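Local coordinates for heme oxygenase (Leptospira interrogans, PDB 5KZL), which probably catalyses the oxygen-dependent cleavage of heme to biliverdin, carbon monoxide and free iron, binding heme as both cofactor and substrate, at residues A[109-112]-A[113-117]. The protein carries 1 engineered substitution. Residues are numbered along the deposited sequence; the frame is centred on the assembly and turned at random.
Sequences DYVQ and RIRKI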
ATOM      1  N   ASP A 109       1.217  -0.545 -15.093  1.00 10.85           N
ATOM      2  CA  ASP A 109       2.178   0.544 -15.064  1.00  9.86           C
ATOM      3  C   ASP A 109       2.785   0.692 -13.681  1.00 11.16           C
ATOM      4  O   ASP A 109       3.975   0.996 -13.560  1.00 10.99           O
ATOM      5  CB  ASP A 109       1.534   1.838 -15.540  1.00 11.89           C
ATOM      6  CG  ASP A 109       1.163   1.810 -17.023  1.00 18.45           C
ATOM      7  OD1 ASP A 109       1.673   0.916 -17.758  1.00 21.86           O
ATOM      8  OD2 ASP A 109       0.395   2.679 -17.449  1.00 18.46           O
ATOM      9  N   TYR A 110       1.972   0.429 -12.648  1.00  7.35           N
ATOM     10  CA  TYR A 110       2.384   0.491 -11.244  1.00  5.92           C
ATOM     11  C   TYR A 110       3.384  -0.643 -10.983  1.00  9.57           C
ATOM     12  O   TYR A 110       4.488  -0.359 -10.535  1.00  9.11           O
ATOM     13  CB  TYR A 110       1.135   0.413 -10.325  1.00  5.97           C
ATOM     14  CG  TYR A 110       1.287   0.808  -8.861  1.00  6.61           C
ATOM     15  CD1 TYR A 110       2.532   0.778  -8.227  1.00  9.82           C
ATOM     16  CD2 TYR A 110       0.172   1.125  -8.088  1.00  6.09           C
ATOM     17  CE1 TYR A 110       2.664   1.083  -6.868  1.00 10.02           C
ATOM     18  CE2 TYR A 110       0.291   1.427  -6.733  1.00  7.13           C
ATOM     19  CZ  TYR A 110       1.540   1.420  -6.132  1.00  7.74           C
ATOM     20  OH  TYR A 110       1.643   1.655  -4.780  1.00  9.27           O
ATOM     21  N   VAL A 111       3.052  -1.889 -11.362  1.00  8.39           N
ATOM     22  CA  VAL A 111       3.927  -3.067 -11.219  1.00  8.76           C
ATOM     23  C   VAL A 111       5.260  -2.849 -11.984  1.00 10.66           C
ATOM     24  O   VAL A 111       6.340  -3.157 -11.473  1.00  8.80           O
ATOM     25  CB  VAL A 111       3.151  -4.366 -11.642  1.00 12.69           C
ATOM     26  CG1 VAL A 111       4.084  -5.572 -11.813  1.00 12.52           C
ATOM     27  CG2 VAL A 111       2.033  -4.692 -10.652  1.00 12.26           C
ATOM     28  N   GLN A 112       5.190  -2.282 -13.192  1.00  8.93           N
ATOM     29  CA  GLN A 112       6.388  -1.979 -13.964  1.00  9.27           C
ATOM     30  C   GLN A 112       7.281  -1.010 -13.182  1.00 11.27           C
ATOM     31  O   GLN A 112       8.498  -1.191 -13.148  1.00 10.67           O
ATOM     32  CB  GLN A 112       6.006  -1.347 -15.309  1.00 11.32           C
ATOM     33  CG  GLN A 112       7.203  -0.823 -16.100  1.00 18.35           C
ATOM     34  CD  GLN A 112       8.012  -1.903 -16.792  1.00 30.78           C
ATOM     35  OE1 GLN A 112       7.957  -3.096 -16.459  1.00 22.88           O
ATOM     36  NE2 GLN A 112       8.786  -1.496 -17.781  1.00 22.17           N
ATOM     37  N   ARG A 113       6.677   0.016 -12.574  1.00  9.13           N
ATOM     38  CA  ARG A 113       7.442   0.978 -11.805  1.00  8.03           C
ATOM     39  C   ARG A 113       8.161   0.283 -10.678  1.00 10.51           C
ATOM     40  O   ARG A 113       9.360   0.499 -10.526  1.00  7.73           O
ATOM     41  CB  ARG A 113       6.592   2.148 -11.286  1.00  8.96           C
ATOM     42  CG  ARG A 113       7.387   3.150 -10.453  1.00 11.82           C
ATOM     43  CD  ARG A 113       8.310   3.965 -11.312  1.00 14.70           C
ATOM     44  NE  ARG A 113       8.853   5.134 -10.621  1.00 16.46           N
ATOM     45  CZ  ARG A 113       9.079   6.291 -11.230  1.00 23.39           C
ATOM     46  NH1 ARG A 113       8.807   6.434 -12.522  1.00 13.15           N
ATOM     47  NH2 ARG A 113       9.575   7.317 -10.552  1.00 15.15           N
ATOM     48  N   ILE A 114       7.454  -0.603  -9.947  1.00  7.22           N
ATOM     49  CA  ILE A 114       8.037  -1.346  -8.827  1.00  5.83           C
ATOM     50  C   ILE A 114       9.227  -2.194  -9.288  1.00  9.50           C
ATOM     51  O   ILE A 114      10.287  -2.204  -8.643  1.00  8.41           O
ATOM     52  CB  ILE A 114       6.948  -2.202  -8.115  1.00  8.16           C
ATOM     53  CG1 ILE A 114       5.897  -1.325  -7.432  1.00  8.28           C
ATOM     54  CG2 ILE A 114       7.584  -3.203  -7.108  1.00  9.16           C
ATOM     55  CD1 ILE A 114       4.522  -2.061  -7.219  1.00  6.70           C
ATOM     56  N   ARG A 115       9.027  -2.935 -10.367  1.00  7.99           N
ATOM     57  CA  ARG A 115      10.052  -3.818 -10.915  1.00  7.34           C
ATOM     58  C   ARG A 115      11.301  -3.069 -11.344  1.00  9.25           C
ATOM     59  O   ARG A 115      12.393  -3.476 -10.978  1.00  8.90           O
ATOM     60  CB  ARG A 115       9.482  -4.640 -12.069  1.00  8.04           C
ATOM     61  CG  ARG A 115       8.494  -5.661 -11.557  1.00  7.32           C
ATOM     62  CD  ARG A 115       7.757  -6.346 -12.674  1.00  5.57           C
ATOM     63  NE  ARG A 115       6.967  -7.471 -12.150  1.00 13.76           N
ATOM     64  CZ  ARG A 115       6.147  -8.213 -12.888  1.00 18.34           C
ATOM     65  NH1 ARG A 115       5.953  -7.924 -14.168  1.00 13.69           N
ATOM     66  NH2 ARG A 115       5.476  -9.218 -12.340  1.00 11.79           N
ATOM     67  N   LYS A 116      11.134  -2.002 -12.126  1.00  8.01           N
ATOM     68  CA  LYS A 116      12.224  -1.190 -12.658  1.00  7.83           C
ATOM     69  C   LYS A 116      12.996  -0.443 -11.563  1.00 11.75           C
ATOM     70  O   LYS A 116      14.228  -0.363 -11.619  1.00 11.64           O
ATOM     71  CB  LYS A 116      11.688  -0.259 -13.745  1.00 10.49           C
ATOM     72  CG  LYS A 116      11.293  -0.972 -15.035  1.00 17.42           C
ATOM     73  CD  LYS A 116      12.464  -1.116 -15.987  1.00 25.66           C
ATOM     74  CE  LYS A 116      12.099  -1.724 -17.315  1.00 34.69           C
ATOM     75  NZ  LYS A 116      11.828  -3.179 -17.204  1.00 44.15           N
ATOM     76  N   ILE A 117      12.281   0.046 -10.537  1.00  8.36           N
ATOM     77  CA  ILE A 117      12.887   0.700  -9.374  1.00  8.54           C
ATOM     78  C   ILE A 117      13.722  -0.324  -8.620  1.00 13.08           C
ATOM     79  O   ILE A 117      14.888  -0.075  -8.323  1.00 11.82           O
ATOM     80  CB  ILE A 117      11.791   1.379  -8.498  1.00 11.54           C
ATOM     81  CG1 ILE A 117      11.309   2.684  -9.173  1.00 12.28           C
ATOM     82  CG2 ILE A 117      12.261   1.643  -7.035  1.00 12.67           C
ATOM     83  CD1 ILE A 117      12.348   3.831  -9.191  1.00  8.73           C
TER
HETATM   84  O   HOH W   1       6.185  -5.266 -15.582  1.00 19.54           O
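Arg115 folds back along helix 105-120 to lie over Val111, one turn earlier, and its side chain is worth following outward. Arg115 CB starts 3.5 Å from Val111 O, the same carbonyl that accepts the backbone N-H of Arg115. Arg115 CG, set beside the backbone N by chi1 of -70°, rests 3.3 Å from Val111 O. CD still lies near that oxygen while coming alongside Val111 CG1; NE is the first atom to sit closer in against the methyl. With the chain extended from CG to NE the guanidinium arrives flat: Val111 CG1 sits under the centre of one face, 3.5 Å from Arg115 CZ. At the tip Arg115 NH1 gives a hydrogen bond to a water, 3.0 Å from the water oxygen, which in turn donates to Gln112 OE1. While OE1 takes this water-mediated link, NE2 of the same amide turns to Lys116, where Gln112 NE2 packs 3.4 Å from Lys116 CE, a van der Waals approach across the turn.

On the buried side Ile114 meets Tyr110 through hydrocarbon and ring, sending Ile114 CD1 obliquely to 3.6 Å from Tyr110 CD1. The ring also meets Val54 of helix 41-64 and Val201 and Leu204 of helix 188-210; its hydroxyl is hydrogen-bonded to Asn205, and the Tyr110 side chain lies about 7 Å from the bound heme. Arg113 ties the same helix to 188-210 by a salt bridge with Glu197.

The successive i to i+4 backbone bonds from Arg113 to Lys116 mark a regular amphipathic alpha-helix in this all-helical heme oxygenase fold. At the border of its buried side, a methyl over the guanidinium face leaves the in-plane N-H directions unobstructed by Val111, and NH1 uses one to bond water, so the arginine's charge probably stays solvated at least in part.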